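Local structure of 4-hydroxy-tetrahydrodipicolinate synthase (Methylacidiphilum fumariolicum SolV, 6T3T) at residues Asp98-Val103 with Leu128-Tyr133. The protein probably catalyses the condensation of pyruvate with aspartate beta-semialdehyde to 4-hydroxy-tetrahydrodipicolinate, a step of lysine biosynthesis. Residues are numbered along the deposited sequence; the frame is centred on the assembly and turned at random.
Sequences DGVLLV and LPILLY. With SO4 (sulfate ion), chain E.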
# COMPACT_ATOMS: atom_id res chain seq x y z
N ASP A 98 -18.71 -23.66 -22.78
CA ASP A 98 -18.67 -22.58 -23.75
C ASP A 98 -17.37 -21.80 -23.74
O ASP A 98 -17.07 -21.14 -24.75
CB ASP A 98 -19.84 -21.64 -23.49
CG ASP A 98 -21.14 -22.37 -23.49
OD1 ASP A 98 -21.52 -22.91 -24.55
OD2 ASP A 98 -21.75 -22.47 -22.40
N GLY A 99 -16.59 -21.86 -22.67
CA GLY A 99 -15.35 -21.10 -22.55
C GLY A 99 -14.72 -21.34 -21.20
O GLY A 99 -15.28 -22.03 -20.35
N VAL A 100 -13.56 -20.70 -20.96
CA VAL A 100 -12.86 -20.89 -19.69
C VAL A 100 -12.47 -19.54 -19.10
O VAL A 100 -12.30 -18.55 -19.82
CB VAL A 100 -11.60 -21.79 -19.79
CG1 VAL A 100 -11.98 -23.24 -20.03
CG2 VAL A 100 -10.61 -21.28 -20.85
N LEU A 101 -12.38 -19.51 -17.77
CA LEU A 101 -11.89 -18.36 -17.03
C LEU A 101 -10.50 -18.69 -16.50
O LEU A 101 -10.35 -19.65 -15.75
CB LEU A 101 -12.82 -18.02 -15.87
CG LEU A 101 -12.49 -16.79 -15.03
CD1 LEU A 101 -12.90 -15.55 -15.83
CD2 LEU A 101 -13.20 -16.82 -13.68
N LEU A 102 -9.51 -17.87 -16.85
CA LEU A 102 -8.11 -18.13 -16.51
C LEU A 102 -7.60 -17.06 -15.53
O LEU A 102 -7.31 -15.94 -15.93
CB LEU A 102 -7.24 -18.18 -17.77
CG LEU A 102 -7.55 -19.28 -18.82
CD1 LEU A 102 -6.75 -19.06 -20.12
CD2 LEU A 102 -7.30 -20.68 -18.27
N VAL A 103 -7.52 -17.41 -14.25
CA VAL A 103 -6.90 -16.51 -13.29
C VAL A 103 -5.44 -16.33 -13.65
O VAL A 103 -4.78 -17.26 -14.17
CB VAL A 103 -7.03 -17.07 -11.86
CG1 VAL A 103 -6.10 -18.29 -11.68
CG2 VAL A 103 -6.71 -15.98 -10.81
N LEU A 128 -11.50 -22.79 -27.50
CA LEU A 128 -12.49 -22.17 -26.63
C LEU A 128 -12.25 -20.67 -26.49
O LEU A 128 -11.10 -20.20 -26.48
CB LEU A 128 -12.45 -22.83 -25.25
CG LEU A 128 -13.01 -24.25 -25.17
CD1 LEU A 128 -12.86 -24.77 -23.75
CD2 LEU A 128 -14.46 -24.28 -25.60
N PRO A 129 -13.32 -19.87 -26.39
CA PRO A 129 -13.15 -18.48 -25.93
C PRO A 129 -12.60 -18.46 -24.52
O PRO A 129 -12.89 -19.35 -23.71
CB PRO A 129 -14.58 -17.91 -25.98
CG PRO A 129 -15.32 -18.83 -26.92
CD PRO A 129 -14.73 -20.19 -26.67
N ILE A 130 -11.82 -17.42 -24.21
CA ILE A 130 -11.12 -17.29 -22.94
C ILE A 130 -11.47 -15.96 -22.27
O ILE A 130 -11.48 -14.92 -22.94
CB ILE A 130 -9.60 -17.40 -23.13
CG1 ILE A 130 -9.22 -18.89 -23.24
CG2 ILE A 130 -8.86 -16.72 -21.99
CD1 ILE A 130 -7.98 -19.12 -24.01
N LEU A 131 -11.79 -16.00 -20.99
CA LEU A 131 -11.85 -14.81 -20.15
C LEU A 131 -10.62 -14.79 -19.25
O LEU A 131 -10.35 -15.77 -18.54
CB LEU A 131 -13.13 -14.78 -19.31
CG LEU A 131 -14.50 -14.64 -19.99
CD1 LEU A 131 -15.60 -14.98 -18.98
CD2 LEU A 131 -14.74 -13.22 -20.53
N LEU A 132 -9.84 -13.72 -19.32
CA LEU A 132 -8.77 -13.49 -18.37
C LEU A 132 -9.37 -13.13 -17.02
O LEU A 132 -10.53 -12.74 -16.92
CB LEU A 132 -7.85 -12.35 -18.83
CG LEU A 132 -7.15 -12.47 -20.20
CD1 LEU A 132 -6.28 -11.24 -20.49
CD2 LEU A 132 -6.33 -13.79 -20.30
N TYR A 133 -8.56 -13.26 -15.97
CA TYR A 133 -9.07 -12.95 -14.64
C TYR A 133 -7.96 -12.28 -13.84
O TYR A 133 -6.99 -12.92 -13.44
CB TYR A 133 -9.61 -14.21 -13.98
CG TYR A 133 -10.12 -14.11 -12.56
CD1 TYR A 133 -10.42 -12.90 -11.96
CD2 TYR A 133 -10.32 -15.27 -11.83
CE1 TYR A 133 -10.88 -12.84 -10.66
CE2 TYR A 133 -10.79 -15.24 -10.54
CZ TYR A 133 -11.06 -14.03 -9.95
OH TYR A 133 -11.52 -14.05 -8.66
S SO4 E . -14.22 -16.76 -8.80
O1 SO4 E . -15.02 -17.73 -8.05
O2 SO4 E . -14.49 -16.80 -10.23
O3 SO4 E . -12.80 -17.10 -8.69
O4 SO4 E . -14.53 -15.44 -8.28
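Leu-131 O receives the amide of Leu-102 at 2.8 Å from Leu-102 N, almost straight at 167°, and the CA-H of Leu-101 leans on the same oxygen. The same residue's N gives its hydrogen to Val-100 O (2.9 Å), so Leu-131 bonds to both neighbours of Leu-101, the mark of a parallel pair; Val-100 N to Pro-129 O continues the ladder. Gly-99 suits its place because a side chain there would collide with Pro-129 O. On the face turned to helices 82-95 and 112-125, Val-100 CG2 lies 3.7 Å from Ile-130 CG1, and Leu-102 CD1 covers Ile-130 CG2; branched aliphatic groups fill this layer without needing polar partners. The opposite face, turned into the barrel, carries Leu-101, Leu-131, Val-103 and Tyr-133. Leu-101 sets CD1 on Leu-131 CB and CD2 3.8 Å from Tyr-133 CD2, where Val-103 CB also packs. With CG anti to its backbone N (chi1 177°), Tyr-133 sends its ring along this face to a sulfate, probably from the crystallisation liquor, its OH weakly bonded to O3 at 3.3 Å. An alanine here would probably open a gap beside Leu-101 and Val-103 and leave the sulfate without this weak contact. Joined through helix 112-125, the strands form a beta-alpha-beta unit of the TIM barrel, bringing Tyr-133, the predicted proton donor/acceptor, beside Lys-162, predicted to form the Schiff base with substrate.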